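Local coordinates for type-iv like competence pilin ttha1218 (Thermus thermophilus, PDB 5G25), which probably serves as a pseudopilin-like subunit of the type IV pilus machinery that takes up DNA during natural competence, seen here as its soluble globular domain, at residues R22-P27 / L82-Y87; L38-K43 / V73-E78. All coordinates share one frame; numbering follows the deposited sequence.

Contact 1 (R22-P27 / L82-Y87); sequences RLRQDP and LETVVY
In this pilin globular domain the end of helix 11-24 lies against one face of the antiparallel sheet, and R22-P27 meets strand 80-87 where the chain leaves that helix. R24 does most of the joining. Its chain runs out extended, with CG anti to the backbone N (chi1 -172°), then bends at chi3 so that the edge of the guanidinium faces the strand. NH2 gives a nearly straight bond to T84 OG1 at 3.0 Å (N-H...O 166°), and NH1 reaches V85 O at 2.8 Å, a more bent bond whose donor stands above the carbonyl plane. Both oxygens lie close to the guanidinium plane, so two N-H groups on one edge take hold of neighbouring residues and fix the rotation of the group. A water, also in that plane, is held by the backbone N of Y87 at 3.2 Å and more weakly by R24 NH1.

Beside this polar pairing the packing is apolar. V86 CG1 sits 4.0 Å from R24 CA and equally 4.0 Å from P27 CB, so a single methyl touches both the R24 backbone and the proline ring. V86 also leans on V73 of the neighbouring strand 70-77. Within R22-P27 itself, R22 NH1 binds D26 OD2 at 3.0 Å in a salt bridge that uses the carboxylate's anti lone pair. The R24 cation thus meets neutral oxygens of the strand, a directional hydrogen-bonded attachment beside a buried valine, with no carboxylate from 82-87 against it.

Contact 2 (L38-K43 / V73-E78); sequences LALGGK and VVLRVE
Strands 36-40 and 43-54 form a hairpin that closes through a type I' turn from L40 to K43, and its tip faces the end of strand 70-77. The turn is tied by paired backbone bonds, L40 N to K43 O and K43 N to L40 O, with G41 and G42 at its corners; the backbone angles of G42 would drive a CB into the preceding carbonyl.

The close-packed side belongs to V77. Its two methyls divide the work: CG1 presses on K43 CB at 3.6 Å, while CG2 meets L40 CD1 at 4.0 Å. That same leucine methyl also lies 4.2 Å from L75 CG, and the L40 side chain crosses both L75 and V77 at about a right angle, its CD1 reaching over the two. M16 and V12 of helix 11-24 touch V77 too, so the valine is buried between helix and hairpin.

Toward solvent the contact loosens. K43 bends at chi2 and chi4, curling its aliphatic chain around E78 OE2; CD comes within 3.4 Å of that oxygen, and NZ makes a salt bridge to it at 3.3 Å, with weak hydrogen-bond geometry. Both residues are exposed, so the pairing is probably screened by water. The two-glycine type I' turn is the classic closure of a two-residue beta hairpin, here with its tip packed against the end of strand 70-77 in the helix-on-sheet domain.

Contacts 1 and 2 share a pair of neighbouring antiparallel strands: strand 70-77 supplies V73-E78, and strand 80-87 supplies L82-Y87. Backbone bonds between them, L82 N to L75 O at 2.9 Å and T84 O to V73 N at 3.0 Å, couple the two sites, whose centres are about 15 Å apart. L23 CD1 also packs on V73 CG1 at 3.8 Å. Both contacts are partly buried, but contact 1 lies nearer the middle of the chain and is carried by two guanidinium hydrogen bonds, one nearly straight and one bent, beside V86 and P27, whereas contact 2, farther out at a hairpin tip, relies on methyl packing and a weak surface ion pair. Along the chain, contact 2 is nested within the loop that contact 1 closes.

Contact 1 (R22-P27 / L82-Y87)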
ATOM      1  N   ARG A  22      -9.068  -0.607   2.777  1.00 41.83           N
ATOM      2  CA  ARG A  22      -9.405  -1.851   2.104  1.00 39.90           C
ATOM      3  C   ARG A  22      -8.177  -2.747   1.878  1.00 40.61           C
ATOM      4  O   ARG A  22      -8.257  -3.976   2.004  1.00 40.52           O
ATOM      5  CB  ARG A  22     -10.092  -1.541   0.783  1.00 43.18           C
ATOM      6  CG  ARG A  22     -10.362  -2.775  -0.055  1.00 40.93           C
ATOM      7  CD  ARG A  22     -11.316  -3.721   0.637  1.00 39.49           C
ATOM      8  NE  ARG A  22     -11.604  -4.879  -0.206  1.00 36.40           N
ATOM      9  CZ  ARG A  22     -10.775  -5.900  -0.402  1.00 37.03           C
ATOM     10  NH1 ARG A  22      -9.607  -5.933   0.212  1.00 36.83           N
ATOM     11  NH2 ARG A  22     -11.114  -6.905  -1.222  1.00 35.42           N
ATOM     12  N   LEU A  23      -7.039  -2.144   1.543  1.00 38.95           N
ATOM     13  CA  LEU A  23      -5.790  -2.913   1.392  1.00 40.77           C
ATOM     14  C   LEU A  23      -5.270  -3.431   2.714  1.00 39.34           C
ATOM     15  O   LEU A  23      -4.746  -4.550   2.795  1.00 33.83           O
ATOM     16  CB  LEU A  23      -4.693  -2.089   0.734  1.00 38.55           C
ATOM     17  CG  LEU A  23      -4.954  -1.653  -0.708  1.00 40.73           C
ATOM     18  CD1 LEU A  23      -3.871  -0.690  -1.164  1.00 41.68           C
ATOM     19  CD2 LEU A  23      -5.013  -2.873  -1.617  1.00 37.96           C
ATOM     20  N   ARG A  24      -5.425  -2.630   3.754  1.00 42.93           N
ATOM     21  CA  ARG A  24      -4.900  -3.002   5.065  1.00 45.36           C
ATOM     22  C   ARG A  24      -5.653  -4.208   5.618  1.00 43.56           C
ATOM     23  O   ARG A  24      -5.078  -5.027   6.309  1.00 41.77           O
ATOM     24  CB  ARG A  24      -4.957  -1.833   6.049  1.00 47.67           C
ATOM     25  CG  ARG A  24      -4.233  -2.160   7.353  1.00 56.96           C
ATOM     26  CD  ARG A  24      -4.359  -1.077   8.409  1.00 53.01           C
ATOM     27  NE  ARG A  24      -4.013   0.244   7.881  1.00 52.49           N
ATOM     28  CZ  ARG A  24      -2.781   0.659   7.597  1.00 56.90           C
ATOM     29  NH1 ARG A  24      -1.726  -0.132   7.760  1.00 56.36           N
ATOM     30  NH2 ARG A  24      -2.602   1.885   7.124  1.00 64.16           N
ATOM     31  N   GLN A  25      -6.924  -4.353   5.258  1.00 40.12           N
ATOM     32  CA  GLN A  25      -7.672  -5.561   5.622  1.00 43.66           C
ATOM     33  C   GLN A  25      -7.299  -6.788   4.782  1.00 47.54           C
ATOM     34  O   GLN A  25      -7.727  -7.879   5.116  1.00 36.65           O
ATOM     35  CB  GLN A  25      -9.170  -5.316   5.448  1.00 52.52           C
ATOM     36  CG  GLN A  25      -9.693  -4.188   6.316  1.00 63.25           C
ATOM     37  CD  GLN A  25     -11.067  -3.706   5.895  1.00 75.84           C
ATOM     38  OE1 GLN A  25     -11.608  -4.136   4.877  1.00 75.02           O
ATOM     39  NE2 GLN A  25     -11.639  -2.799   6.679  1.00 85.32           N
ATOM     40  N   ASP A  26      -6.520  -6.632   3.700  1.00 37.69           N
ATOM     41  CA  ASP A  26      -6.327  -7.738   2.750  1.00 40.25           C
ATOM     42  C   ASP A  26      -4.859  -7.807   2.362  1.00 45.01           C
ATOM     43  O   ASP A  26      -4.513  -7.696   1.188  1.00 36.43           O
ATOM     44  CB  ASP A  26      -7.227  -7.484   1.532  1.00 39.48           C
ATOM     45  CG  ASP A  26      -7.442  -8.710   0.644  1.00 43.97           C
ATOM     46  OD1 ASP A  26      -6.765  -9.742   0.794  1.00 39.94           O
ATOM     47  OD2 ASP A  26      -8.327  -8.623  -0.235  1.00 40.82           O
ATOM     48  N   PRO A  27      -3.974  -8.006   3.349  1.00 46.07           N
ATOM     49  CA  PRO A  27      -2.554  -7.935   2.994  1.00 48.69           C
ATOM     50  C   PRO A  27      -2.133  -8.967   1.951  1.00 41.18           C
ATOM     51  O   PRO A  27      -1.295  -8.653   1.121  1.00 46.26           O
ATOM     52  CB  PRO A  27      -1.825  -8.179   4.326  1.00 49.13           C
ATOM     53  CG  PRO A  27      -2.892  -8.093   5.391  1.00 54.73           C
ATOM     54  CD  PRO A  27      -4.165  -8.500   4.719  1.00 51.38           C
ATOM     55  N   LEU A  82      -0.598   9.424  -0.552  1.00 52.52           N
ATOM     56  CA  LEU A  82      -0.837   8.743   0.709  1.00 50.10           C
ATOM     57  C   LEU A  82       0.027   7.498   0.821  1.00 51.39           C
ATOM     58  O   LEU A  82      -0.116   6.555   0.057  1.00 51.28           O
ATOM     59  CB  LEU A  82      -2.321   8.362   0.864  1.00 48.81           C
ATOM     60  CG  LEU A  82      -2.672   7.435   2.058  1.00 48.01           C
ATOM     61  CD1 LEU A  82      -2.182   7.922   3.415  1.00 49.34           C
ATOM     62  CD2 LEU A  82      -4.156   7.241   2.143  1.00 41.48           C
ATOM     63  N   GLU A  83       0.919   7.493   1.798  1.00 49.09           N
ATOM     64  CA  GLU A  83       1.792   6.353   1.994  1.00 53.40           C
ATOM     65  C   GLU A  83       1.571   5.738   3.370  1.00 57.18           C
ATOM     66  O   GLU A  83       1.377   6.449   4.359  1.00 62.39           O
ATOM     67  CB  GLU A  83       3.237   6.791   1.819  1.00 57.64           C
ATOM     68  CG  GLU A  83       4.246   5.725   2.190  1.00 62.89           C
ATOM     69  CD  GLU A  83       5.678   6.158   1.934  1.00 68.60           C
ATOM     70  OE1 GLU A  83       5.903   7.034   1.062  1.00 68.96           O
ATOM     71  OE2 GLU A  83       6.585   5.606   2.598  1.00 70.05           O
ATOM     72  N   THR A  84       1.563   4.415   3.423  1.00 57.27           N
ATOM     73  CA  THR A  84       1.496   3.716   4.684  1.00 56.67           C
ATOM     74  C   THR A  84       2.251   2.390   4.581  1.00 59.60           C
ATOM     75  O   THR A  84       2.871   2.094   3.553  1.00 52.57           O
ATOM     76  CB  THR A  84       0.030   3.521   5.145  1.00 63.96           C
ATOM     77  OG1 THR A  84      -0.009   3.295   6.557  1.00 71.89           O
ATOM     78  CG2 THR A  84      -0.634   2.366   4.433  1.00 56.21           C
ATOM     79  N   VAL A  85       2.235   1.624   5.669  1.00 57.56           N
ATOM     80  CA  VAL A  85       2.852   0.303   5.706  1.00 49.06           C
ATOM     81  C   VAL A  85       1.763  -0.656   6.119  1.00 52.79           C
ATOM     82  O   VAL A  85       1.025  -0.401   7.078  1.00 47.09           O
ATOM     83  CB  VAL A  85       4.039   0.238   6.689  1.00 53.08           C
ATOM     84  CG1 VAL A  85       4.579  -1.185   6.818  1.00 55.39           C
ATOM     85  CG2 VAL A  85       5.151   1.181   6.222  1.00 61.16           C
ATOM     86  N   VAL A  86       1.621  -1.724   5.344  1.00 39.38           N
ATOM     87  CA  VAL A  86       0.702  -2.765   5.676  1.00 47.56           C
ATOM     88  C   VAL A  86       1.537  -3.958   6.094  1.00 48.45           C
ATOM     89  O   VAL A  86       2.386  -4.394   5.344  1.00 39.75           O
ATOM     90  CB  VAL A  86      -0.213  -3.108   4.501  1.00 43.73           C
ATOM     91  CG1 VAL A  86      -1.139  -4.254   4.866  1.00 44.01           C
ATOM     92  CG2 VAL A  86      -1.009  -1.880   4.123  1.00 45.29           C
ATOM     93  N   TYR A  87       1.306  -4.457   7.306  1.00 46.68           N
ATOM     94  CA  TYR A  87       2.067  -5.589   7.817  1.00 48.41           C
ATOM     95  C   TYR A  87       1.357  -6.844   7.417  1.00 47.07           C
ATOM     96  O   TYR A  87       0.138  -6.882   7.335  1.00 46.53           O
ATOM     97  CB  TYR A  87       2.242  -5.516   9.346  1.00 56.76           C
ATOM     98  CG  TYR A  87       3.118  -4.363   9.778  1.00 51.76           C
ATOM     99  CD1 TYR A  87       2.580  -3.099   9.992  1.00 46.60           C
ATOM    100  CD2 TYR A  87       4.496  -4.533   9.944  1.00 55.63           C
ATOM    101  CE1 TYR A  87       3.383  -2.032  10.358  1.00 47.12           C
ATOM    102  CE2 TYR A  87       5.308  -3.471  10.326  1.00 51.50           C
ATOM    103  CZ  TYR A  87       4.753  -2.220  10.516  1.00 52.01           C
ATOM    104  OH  TYR A  87       5.562  -1.156  10.877  1.00 53.96           O
TER
HETATM  105  O   HOH W   1      -1.135  -3.302   8.972  1.00 35.45           O

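Contact 2 (L38-K43 / V73-E78)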
ATOM      1  N   LEU A  38      -5.616   3.191 -11.353  1.00 42.00           N
ATOM      2  CA  LEU A  38      -6.996   3.035 -10.983  1.00 42.30           C
ATOM      3  C   LEU A  38      -7.571   4.415 -10.764  1.00 40.95           C
ATOM      4  O   LEU A  38      -6.838   5.362 -10.519  1.00 44.50           O
ATOM      5  CB  LEU A  38      -7.147   2.189  -9.697  1.00 45.50           C
ATOM      6  CG  LEU A  38      -6.930   2.842  -8.320  1.00 46.03           C
ATOM      7  CD1 LEU A  38      -7.208   1.824  -7.230  1.00 47.02           C
ATOM      8  CD2 LEU A  38      -5.518   3.383  -8.159  1.00 48.13           C
ATOM      9  N   ALA A  39      -8.895   4.482 -10.833  1.00 39.12           N
ATOM     10  CA  ALA A  39      -9.659   5.668 -10.528  1.00 41.71           C
ATOM     11  C   ALA A  39     -10.161   5.680  -9.088  1.00 43.38           C
ATOM     12  O   ALA A  39     -10.658   4.675  -8.591  1.00 43.03           O
ATOM     13  CB  ALA A  39     -10.843   5.754 -11.459  1.00 39.82           C
ATOM     14  N   LEU A  40     -10.045   6.847  -8.459  1.00 44.36           N
ATOM     15  CA  LEU A  40     -10.543   7.111  -7.113  1.00 45.33           C
ATOM     16  C   LEU A  40     -11.099   8.533  -7.057  1.00 51.30           C
ATOM     17  O   LEU A  40     -10.402   9.499  -7.394  1.00 45.88           O
ATOM     18  CB  LEU A  40      -9.399   7.032  -6.112  1.00 43.15           C
ATOM     19  CG  LEU A  40      -8.893   5.622  -5.803  1.00 46.34           C
ATOM     20  CD1 LEU A  40      -7.634   5.682  -4.941  1.00 45.73           C
ATOM     21  CD2 LEU A  40     -10.006   4.824  -5.129  1.00 46.82           C
ATOM     22  N   GLY A  41     -12.340   8.658  -6.603  1.00 50.44           N
ATOM     23  CA  GLY A  41     -13.001   9.946  -6.498  1.00 57.35           C
ATOM     24  C   GLY A  41     -13.098  10.666  -7.833  1.00 58.67           C
ATOM     25  O   GLY A  41     -13.018  11.887  -7.892  1.00 58.91           O
ATOM     26  N   GLY A  42     -13.236   9.904  -8.907  1.00 58.96           N
ATOM     27  CA  GLY A  42     -13.391  10.483 -10.228  1.00 59.64           C
ATOM     28  C   GLY A  42     -12.103  10.837 -10.952  1.00 56.83           C
ATOM     29  O   GLY A  42     -12.156  11.274 -12.094  1.00 57.24           O
ATOM     30  N   LYS A  43     -10.952  10.637 -10.315  1.00 53.03           N
ATOM     31  CA  LYS A  43      -9.667  10.975 -10.928  1.00 51.47           C
ATOM     32  C   LYS A  43      -8.789   9.746 -11.149  1.00 55.26           C
ATOM     33  O   LYS A  43      -8.897   8.754 -10.428  1.00 54.01           O
ATOM     34  CB  LYS A  43      -8.913  11.974 -10.052  1.00 60.77           C
ATOM     35  CG  LYS A  43      -9.691  13.231  -9.699  1.00 78.25           C
ATOM     36  CD  LYS A  43     -10.189  13.974 -10.935  1.00 91.16           C
ATOM     37  CE  LYS A  43     -10.775  15.336 -10.574  1.00 97.52           C
ATOM     38  NZ  LYS A  43      -9.781  16.199  -9.877  1.00 97.93           N
ATOM     39  N   VAL A  73       3.010   0.911   0.800  1.00 47.58           N
ATOM     40  CA  VAL A  73       1.977   1.175  -0.176  1.00 44.43           C
ATOM     41  C   VAL A  73       1.939   2.669  -0.409  1.00 44.49           C
ATOM     42  O   VAL A  73       1.841   3.440   0.547  1.00 38.94           O
ATOM     43  CB  VAL A  73       0.612   0.686   0.347  1.00 48.37           C
ATOM     44  CG1 VAL A  73      -0.480   0.913  -0.685  1.00 43.69           C
ATOM     45  CG2 VAL A  73       0.676  -0.785   0.723  1.00 46.39           C
ATOM     46  N   VAL A  74       2.068   3.070  -1.681  1.00 50.01           N
ATOM     47  CA  VAL A  74       1.955   4.467  -2.080  1.00 43.05           C
ATOM     48  C   VAL A  74       0.778   4.624  -3.056  1.00 46.78           C
ATOM     49  O   VAL A  74       0.781   4.094  -4.163  1.00 41.34           O
ATOM     50  CB  VAL A  74       3.250   4.978  -2.723  1.00 52.66           C
ATOM     51  CG1 VAL A  74       3.152   6.466  -3.025  1.00 50.52           C
ATOM     52  CG2 VAL A  74       4.435   4.704  -1.815  1.00 55.42           C
ATOM     53  N   LEU A  75      -0.240   5.340  -2.609  1.00 41.74           N
ATOM     54  CA  LEU A  75      -1.391   5.677  -3.423  1.00 47.84           C
ATOM     55  C   LEU A  75      -1.213   7.128  -3.880  1.00 49.33           C
ATOM     56  O   LEU A  75      -0.930   8.008  -3.050  1.00 49.10           O
ATOM     57  CB  LEU A  75      -2.653   5.550  -2.558  1.00 47.72           C
ATOM     58  CG  LEU A  75      -3.957   5.004  -3.107  1.00 54.81           C
ATOM     59  CD1 LEU A  75      -3.734   3.812  -4.028  1.00 53.32           C
ATOM     60  CD2 LEU A  75      -4.841   4.609  -1.921  1.00 50.31           C
ATOM     61  N   ARG A  76      -1.362   7.366  -5.186  1.00 48.61           N
ATOM     62  CA  ARG A  76      -1.190   8.700  -5.788  1.00 52.21           C
ATOM     63  C   ARG A  76      -2.342   9.002  -6.716  1.00 53.64           C
ATOM     64  O   ARG A  76      -2.633   8.237  -7.630  1.00 59.84           O
ATOM     65  CB  ARG A  76       0.105   8.795  -6.600  1.00 51.36           C
ATOM     66  CG  ARG A  76       1.358   8.874  -5.751  1.00 62.59           C
ATOM     67  CD  ARG A  76       2.618   9.167  -6.568  1.00 65.76           C
ATOM     68  NE  ARG A  76       3.645   9.888  -5.796  1.00 66.95           N
ATOM     69  CZ  ARG A  76       4.795   9.361  -5.369  1.00 73.20           C
ATOM     70  NH1 ARG A  76       5.105   8.079  -5.628  1.00 82.80           N
ATOM     71  NH2 ARG A  76       5.654  10.126  -4.690  1.00 66.02           N
ATOM     72  N   VAL A  77      -3.001  10.123  -6.469  1.00 54.97           N
ATOM     73  CA  VAL A  77      -4.080  10.596  -7.315  1.00 57.74           C
ATOM     74  C   VAL A  77      -3.763  12.064  -7.588  1.00 56.43           C
ATOM     75  O   VAL A  77      -3.813  12.901  -6.683  1.00 52.45           O
ATOM     76  CB  VAL A  77      -5.450  10.425  -6.629  1.00 57.83           C
ATOM     77  CG1 VAL A  77      -6.566  10.892  -7.545  1.00 56.59           C
ATOM     78  CG2 VAL A  77      -5.665   8.969  -6.236  1.00 61.43           C
ATOM     79  N   GLU A  78      -3.370  12.350  -8.830  1.00 63.67           N
ATOM     80  CA  GLU A  78      -2.893  13.677  -9.215  1.00 55.75           C
ATOM     81  C   GLU A  78      -1.750  14.096  -8.306  1.00 46.97           C
ATOM     82  O   GLU A  78      -0.807  13.334  -8.119  1.00 55.83           O
ATOM     83  CB  GLU A  78      -4.044  14.686  -9.236  1.00 57.98           C
ATOM     84  CG  GLU A  78      -5.181  14.235 -10.152  1.00 74.08           C
ATOM     85  CD  GLU A  78      -6.112  15.360 -10.584  1.00 83.24           C
ATOM     86  OE1 GLU A  78      -5.941  16.507 -10.115  1.00 91.39           O
ATOM     87  OE2 GLU A  78      -7.020  15.090 -11.403  1.00 86.26           O
TER